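Local coordinates for chorismatase (Streptomyces hygroscopicus, PDB 4BPS), which hydrolyses chorismate to a dihydroxycyclohexadiene carboxylic acid and pyruvate, a step in the biosynthesis of the immunosuppressants FK506 and FK520, at residues G275-N278 against L279-H282; R286-V289 against L290-D294; D305-T308 against V309-C313. All coordinates share one frame; numbering follows the deposited sequence.

Interaction 1: residues G275-N278 against L279-H282; sequences GAEN and LRRH
From CB to its tip, Glu277 brings its carboxylate alongside the Arg280 chain and across that of Arg281, three and four residues on. Beyond CB, CG stands anti to the backbone N (chi1 180°), and Glu277 CG passes 3.9 Å from Arg281 NE. The bend at chi2 then places Glu277 CD 3.5 Å from Arg280 NE. Glu277 OE1 accepts a hydrogen bond from Arg280 NE, nearly straight, at 2.9 Å. Glu277 OE2 receives Arg280 NH2 on its syn lone pair at 2.7 Å, which makes the grip side-on and bidentate, with the two planes 35° apart. The same Glu277 OE2 is met on its anti side by Arg281 NE at 3.0 Å, a more bent bond (131°). One carboxylate thus links both arginines in a salt-bridge network on the short helix 276-281, whose N-cap residue is Gly275. Asn278, Leu279 and His282 touch Ile204 of strand 201-204, and the Asn278 side chain lies about 7 Å from that of the substrate-binding Arg228. His282 ND1 donates to Asn278 O over 2.8 Å, almost straight and within the ring plane. Asn278 OD1 lies 3.4 Å from His282 CE1, whereas Asn278 ND2 bonds the carbonyls of Val273 and Glu205.

Interaction 2: residues R286-V289 against L290-D294; sequences RGHV and LADVD
The backbone runs extended through His288 and Val289, then folds into a single 3-10 turn at 290-292, where Asp292 N donates to Val289 O over 2.9 Å. Asp292 returns the exchange with its side chain: Asp292 OD2 accepts Val289 N at 3.0 Å in a bond of 166°. Val289 and Asp292, three residues apart, are therefore tied twice, once backbone to backbone and once side chain to backbone. The same Asp292 OD2 takes a hydrogen bond from His288 ND1, also at 3.0 Å but more bent (153°). That oxygen lies in the imidazole plane, while the ring stands almost perpendicular to the carboxylate, 89° apart. The two donors reach OD2 from opposite faces of the carboxylate, an arrangement that should restrict its rotation about chi2. This His-carboxylate pair belongs to the connection from helix 276-281 to strand 296-300, where His288 also packs on Ile274 and Val343. Val289 CG2, set between its backbone N and carbonyl carbon, comes within 3.6 Å of Asp292 OD2 and 4.3 Å of Ala291 CB. Leu290 points away from 286-289 and packs on Met270 and Ala271 of helix 259-274.

Interaction 3: residues D305-T308 against V309-C313; sequences DLDT and VRRVC
Asp307 OD2 accepts Arg311 NH1 at 2.8 Å in an i to i+4 salt bridge. The oxygen lies in the guanidinium plane, whereas the nitrogen sits 39° above the carboxylate plane, and the bond is bent to 138°. The fit is therefore edge-on for the arginine and oblique for the acid. A chi1 of -162° sets Asp307 CG beside its carbonyl carbon, where OD2 can meet Arg311 NH1, and Arg311 bends at chi3 to bring that nitrogen back. OD1 reaches Arg310 only through water: water 1 donates to Asp307 OD1 and accepts from Arg310 NE at 2.7 Å, spanning the 4.4 Å between Asp307 OD1 and Arg310 NE. The helix 306-314 to which these residues belong is the crossover of a beta-alpha-beta unit, between the parallel strands 296-300 and 323-327, and its apolar side faces the sheet. There Val309 packs on Val298 and Val300, and Leu306 on Leu325. The Val309 side chain lies about 9 Å from that of Glu338, the catalytic proton acceptor. Val309 also touches Val259, and Asp305 OD1 turns to a salt bridge with Arg302. A second bridge is made by water 2, which accepts from Arg311 NH2 at 2.8 Å and is hydrogen-bonded to Thr308 OG1 at 2.7 Å. Thr308 CA lies over one face of that guanidinium. Beneath these groups the helical backbone bonds run on regularly, Val309 N to Asp305 O at 2.9 Å and Val312 N to Thr308 O at 3.1 Å.

Interactions 1 and 3 apply the same chemistry on separate helices: an acid reaches arginines three and four residues on, directly to both in 275-282 but through water to the nearer one in 305-313. Their centres are 29 Å apart. Interaction 2 differs, using one aspartate oxygen to tie a histidine and a backbone amide in a loop. It touches interaction 1, where Leu279 CD1 lies 3.2 Å from Arg286 O, whereas interaction 3 stays about 7 Å away between nearest atoms. The acid-arginine groups of interactions 1 and 3 are exposed; His288 and Leu290 of interaction 2 are buried, as are Leu306 and Val309 of interaction 3. Helix 259-274 receives both Leu290 and Val309.

Interaction 1: residues G275-N278 against L279-H282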
loop_
_atom_site.group_PDB
_atom_site.type_symbol
_atom_site.label_atom_id
_atom_site.label_comp_id
_atom_site.label_asym_id
_atom_site.label_seq_id
_atom_site.Cartn_x
_atom_site.Cartn_y
_atom_site.Cartn_z
ATOM N N GLY A 275 -18.071 0.440 -5.186
ATOM C CA GLY A 275 -19.453 0.701 -5.539
ATOM C C GLY A 275 -20.430 0.032 -4.603
ATOM O O GLY A 275 -20.123 -0.983 -3.987
ATOM N N ALA A 276 -21.626 0.607 -4.532
ATOM C CA ALA A 276 -22.665 0.178 -3.608
ATOM C C ALA A 276 -22.905 -1.329 -3.631
ATOM O O ALA A 276 -22.968 -1.943 -2.561
ATOM C CB ALA A 276 -23.972 0.917 -3.903
ATOM N N GLU A 277 -23.068 -1.913 -4.810
ATOM C CA GLU A 277 -23.455 -3.302 -4.845
ATOM C C GLU A 277 -22.287 -4.208 -4.481
ATOM O O GLU A 277 -22.504 -5.229 -3.832
ATOM C CB GLU A 277 -24.065 -3.665 -6.209
ATOM C CG GLU A 277 -24.509 -5.107 -6.366
ATOM C CD GLU A 277 -25.586 -5.555 -5.420
ATOM O OE1 GLU A 277 -26.248 -4.722 -4.775
ATOM O OE2 GLU A 277 -25.795 -6.791 -5.338
ATOM N N ASN A 278 -21.060 -3.852 -4.860
ATOM C CA ASN A 278 -19.933 -4.680 -4.458
ATOM C C ASN A 278 -19.759 -4.626 -2.946
ATOM O O ASN A 278 -19.507 -5.649 -2.298
ATOM C CB ASN A 278 -18.624 -4.252 -5.149
ATOM C CG ASN A 278 -17.532 -5.278 -4.968
ATOM O OD1 ASN A 278 -17.739 -6.451 -5.247
ATOM N ND2 ASN A 278 -16.383 -4.855 -4.451
ATOM N N LEU A 279 -19.881 -3.433 -2.375
ATOM C CA LEU A 279 -19.721 -3.308 -0.932
ATOM C C LEU A 279 -20.834 -4.075 -0.205
ATOM O O LEU A 279 -20.556 -4.812 0.745
ATOM C CB LEU A 279 -19.630 -1.835 -0.525
ATOM C CG LEU A 279 -18.329 -1.147 -0.985
ATOM C CD1 LEU A 279 -18.266 0.246 -0.413
ATOM C CD2 LEU A 279 -17.058 -1.908 -0.634
ATOM N N ARG A 280 -22.073 -3.971 -0.700
ATOM C CA ARG A 280 -23.178 -4.715 -0.104
ATOM C C ARG A 280 -22.897 -6.204 -0.100
ATOM O O ARG A 280 -23.170 -6.879 0.882
ATOM C CB ARG A 280 -24.496 -4.437 -0.860
ATOM C CG ARG A 280 -25.745 -5.075 -0.194
ATOM C CD ARG A 280 -27.034 -5.003 -1.074
ATOM N NE ARG A 280 -26.977 -5.899 -2.236
ATOM C CZ ARG A 280 -27.283 -7.196 -2.203
ATOM N NH1 ARG A 280 -27.690 -7.763 -1.064
ATOM N NH2 ARG A 280 -27.175 -7.937 -3.300
ATOM N N ARG A 281 -22.372 -6.710 -1.214
ATOM C CA ARG A 281 -22.090 -8.134 -1.352
ATOM C C ARG A 281 -20.991 -8.579 -0.380
ATOM O O ARG A 281 -20.877 -9.769 -0.093
ATOM C CB ARG A 281 -21.765 -8.483 -2.820
ATOM C CG ARG A 281 -23.031 -8.606 -3.748
ATOM C CD ARG A 281 -22.722 -8.677 -5.270
ATOM N NE ARG A 281 -23.915 -8.957 -6.097
ATOM C CZ ARG A 281 -24.335 -10.184 -6.459
ATOM N NH1 ARG A 281 -23.649 -11.257 -6.046
ATOM N NH2 ARG A 281 -25.458 -10.360 -7.220
ATOM N N HIS A 282 -20.190 -7.636 0.121
ATOM C CA HIS A 282 -19.158 -7.937 1.131
ATOM C C HIS A 282 -19.592 -7.553 2.551
ATOM O O HIS A 282 -18.782 -7.605 3.480
ATOM C CB HIS A 282 -17.849 -7.216 0.781
ATOM C CG HIS A 282 -17.144 -7.813 -0.392
ATOM N ND1 HIS A 282 -17.495 -7.527 -1.695
ATOM C CD2 HIS A 282 -16.118 -8.700 -0.465
ATOM C CE1 HIS A 282 -16.702 -8.196 -2.519
ATOM N NE2 HIS A 282 -15.858 -8.914 -1.799
#

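Interaction 2: residues R286-V289 against L290-D294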
loop_
_atom_site.group_PDB
_atom_site.type_symbol
_atom_site.label_atom_id
_atom_site.label_comp_id
_atom_site.label_asym_id
_atom_site.label_seq_id
_atom_site.Cartn_x
_atom_site.Cartn_y
_atom_site.Cartn_z
ATOM N N ARG A 286 -22.686 0.963 2.850
ATOM C CA ARG A 286 -22.824 2.174 2.055
ATOM C C ARG A 286 -21.794 2.149 0.940
ATOM O O ARG A 286 -20.672 1.704 1.140
ATOM C CB ARG A 286 -22.667 3.400 2.941
ATOM C CG ARG A 286 -22.494 4.715 2.216
ATOM C CD ARG A 286 -21.284 5.456 2.754
ATOM N NE ARG A 286 -21.601 6.812 3.189
ATOM C CZ ARG A 286 -20.761 7.594 3.860
ATOM N NH1 ARG A 286 -19.552 7.152 4.182
ATOM N NH2 ARG A 286 -21.130 8.818 4.217
ATOM N N GLY A 287 -22.200 2.656 -0.219
ATOM C CA GLY A 287 -21.384 2.661 -1.413
ATOM C C GLY A 287 -20.717 4.002 -1.632
ATOM O O GLY A 287 -21.055 4.997 -0.980
ATOM N N HIS A 288 -19.762 4.012 -2.561
ATOM C CA HIS A 288 -18.989 5.211 -2.863
ATOM C C HIS A 288 -18.807 5.355 -4.367
ATOM O O HIS A 288 -19.063 4.420 -5.131
ATOM C CB HIS A 288 -17.630 5.143 -2.140
ATOM C CG HIS A 288 -17.788 5.313 -0.666
ATOM N ND1 HIS A 288 -18.178 6.516 -0.121
ATOM C CD2 HIS A 288 -17.734 4.437 0.370
ATOM C CE1 HIS A 288 -18.311 6.392 1.186
ATOM N NE2 HIS A 288 -18.050 5.140 1.512
ATOM N N VAL A 289 -18.365 6.547 -4.750
ATOM C CA VAL A 289 -17.998 6.887 -6.115
ATOM C C VAL A 289 -16.581 7.454 -6.109
ATOM O O VAL A 289 -16.027 7.776 -5.040
ATOM C CB VAL A 289 -18.998 7.899 -6.730
ATOM C CG1 VAL A 289 -20.383 7.251 -6.871
ATOM C CG2 VAL A 289 -19.047 9.186 -5.899
ATOM N N LEU A 290 -15.978 7.588 -7.290
ATOM C CA LEU A 290 -14.596 8.052 -7.335
ATOM C C LEU A 290 -14.384 9.400 -6.672
ATOM O O LEU A 290 -13.317 9.634 -6.076
ATOM C CB LEU A 290 -14.078 8.125 -8.763
ATOM C CG LEU A 290 -13.796 6.783 -9.419
ATOM C CD1 LEU A 290 -13.313 7.049 -10.856
ATOM C CD2 LEU A 290 -12.748 6.005 -8.655
ATOM N N ALA A 291 -15.379 10.291 -6.754
ATOM C CA ALA A 291 -15.248 11.609 -6.144
ATOM C C ALA A 291 -15.100 11.557 -4.618
ATOM O O ALA A 291 -14.729 12.570 -4.011
ATOM C CB ALA A 291 -16.443 12.495 -6.507
ATOM N N ASP A 292 -15.380 10.396 -4.025
ATOM C CA ASP A 292 -15.259 10.231 -2.576
ATOM C C ASP A 292 -13.855 9.825 -2.147
ATOM O O ASP A 292 -13.535 9.874 -0.963
ATOM C CB ASP A 292 -16.203 9.141 -2.062
ATOM C CG ASP A 292 -17.659 9.438 -2.304
ATOM O OD1 ASP A 292 -18.036 10.622 -2.392
ATOM O OD2 ASP A 292 -18.426 8.441 -2.382
ATOM N N VAL A 293 -13.018 9.405 -3.099
ATOM C CA VAL A 293 -11.705 8.888 -2.748
ATOM C C VAL A 293 -10.755 10.056 -2.505
ATOM O O VAL A 293 -10.839 11.110 -3.143
ATOM C CB VAL A 293 -11.181 7.930 -3.858
ATOM C CG1 VAL A 293 -9.854 7.305 -3.446
ATOM C CG2 VAL A 293 -12.199 6.833 -4.155
ATOM N N ASP A 294 -9.845 9.879 -1.554
ATOM C CA ASP A 294 -8.902 10.936 -1.200
ATOM C C ASP A 294 -7.535 10.298 -0.905
ATOM O O ASP A 294 -7.386 9.067 -0.862
ATOM C CB ASP A 294 -9.458 11.699 0.007
ATOM C CG ASP A 294 -8.882 13.105 0.182
ATOM O OD1 ASP A 294 -7.968 13.545 -0.548
ATOM O OD2 ASP A 294 -9.376 13.768 1.131
#

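Interaction 3: residues D305-T308 against V309-C313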
loop_
_atom_site.group_PDB
_atom_site.type_symbol
_atom_site.label_atom_id
_atom_site.label_comp_id
_atom_site.label_asym_id
_atom_site.label_seq_id
_atom_site.Cartn_x
_atom_site.Cartn_y
_atom_site.Cartn_z
ATOM N N ASP A 305 4.671 10.239 -19.554
ATOM C CA ASP A 305 3.247 9.963 -19.328
ATOM C C ASP A 305 2.658 10.672 -18.122
ATOM O O ASP A 305 1.439 10.605 -17.944
ATOM C CB ASP A 305 3.008 8.453 -19.156
ATOM C CG ASP A 305 3.258 7.658 -20.419
ATOM O OD1 ASP A 305 3.224 8.235 -21.529
ATOM O OD2 ASP A 305 3.428 6.417 -20.303
ATOM N N LEU A 306 3.463 11.317 -17.279
ATOM C CA LEU A 306 2.905 11.825 -16.037
ATOM C C LEU A 306 1.831 12.871 -16.279
ATOM O O LEU A 306 0.790 12.816 -15.654
ATOM C CB LEU A 306 3.999 12.375 -15.101
ATOM C CG LEU A 306 4.383 11.414 -13.943
ATOM C CD1 LEU A 306 5.432 10.421 -14.440
ATOM C CD2 LEU A 306 4.851 12.068 -12.671
ATOM N N ASP A 307 2.060 13.812 -17.187
ATOM C CA ASP A 307 1.032 14.826 -17.403
ATOM C C ASP A 307 -0.218 14.225 -18.066
ATOM O O ASP A 307 -1.322 14.625 -17.757
ATOM C CB ASP A 307 1.552 16.002 -18.211
ATOM C CG ASP A 307 0.650 17.216 -18.073
ATOM O OD1 ASP A 307 0.494 17.720 -16.932
ATOM O OD2 ASP A 307 0.075 17.650 -19.090
ATOM N N THR A 308 -0.033 13.276 -18.976
ATOM C CA THR A 308 -1.141 12.580 -19.601
ATOM C C THR A 308 -2.026 11.962 -18.512
ATOM O O THR A 308 -3.254 12.136 -18.497
ATOM C CB THR A 308 -0.613 11.486 -20.549
ATOM O OG1 THR A 308 0.190 12.096 -21.563
ATOM C CG2 THR A 308 -1.759 10.720 -21.203
ATOM N N VAL A 309 -1.386 11.252 -17.594
ATOM C CA VAL A 309 -2.113 10.608 -16.517
ATOM C C VAL A 309 -2.758 11.614 -15.566
ATOM O O VAL A 309 -3.906 11.428 -15.150
ATOM C CB VAL A 309 -1.179 9.632 -15.766
ATOM C CG1 VAL A 309 -1.784 9.167 -14.447
ATOM C CG2 VAL A 309 -0.843 8.445 -16.650
ATOM N N ARG A 310 -2.033 12.678 -15.243
ATOM C CA ARG A 310 -2.576 13.712 -14.371
ATOM C C ARG A 310 -3.911 14.222 -14.926
ATOM O O ARG A 310 -4.874 14.394 -14.170
ATOM C CB ARG A 310 -1.597 14.877 -14.228
ATOM C CG ARG A 310 -2.010 15.843 -13.129
ATOM C CD ARG A 310 -1.019 17.009 -12.970
ATOM N NE ARG A 310 0.347 16.559 -12.658
ATOM C CZ ARG A 310 0.775 16.204 -11.449
ATOM N NH1 ARG A 310 -0.045 16.261 -10.404
ATOM N NH2 ARG A 310 2.033 15.809 -11.276
ATOM N N ARG A 311 -3.960 14.438 -16.240
ATOM C CA ARG A 311 -5.155 14.989 -16.867
ATOM C C ARG A 311 -6.310 13.982 -16.872
ATOM O O ARG A 311 -7.466 14.359 -16.636
ATOM C CB ARG A 311 -4.844 15.505 -18.288
ATOM C CG ARG A 311 -3.902 16.722 -18.282
ATOM C CD ARG A 311 -3.768 17.429 -19.639
ATOM N NE ARG A 311 -3.819 16.513 -20.776
ATOM C CZ ARG A 311 -2.753 15.994 -21.380
ATOM N NH1 ARG A 311 -1.530 16.296 -20.956
ATOM N NH2 ARG A 311 -2.913 15.166 -22.413
ATOM N N VAL A 312 -6.022 12.709 -17.124
ATOM C CA VAL A 312 -7.048 11.689 -17.055
ATOM C C VAL A 312 -7.636 11.615 -15.662
ATOM O O VAL A 312 -8.867 11.543 -15.493
ATOM C CB VAL A 312 -6.481 10.306 -17.470
ATOM C CG1 VAL A 312 -7.488 9.206 -17.183
ATOM C CG2 VAL A 312 -6.078 10.292 -18.943
ATOM N N CYS A 313 -6.769 11.633 -14.659
ATOM C CA CYS A 313 -7.233 11.546 -13.295
ATOM C C CYS A 313 -8.040 12.783 -12.912
ATOM O O CYS A 313 -9.055 12.664 -12.241
ATOM C CB CYS A 313 -6.062 11.349 -12.333
ATOM S SG CYS A 313 -5.318 9.690 -12.437
HETATM O O HOH W 1 1.753 17.139 -14.881
HETATM O O HOH W 2 -1.095 13.399 -23.543
#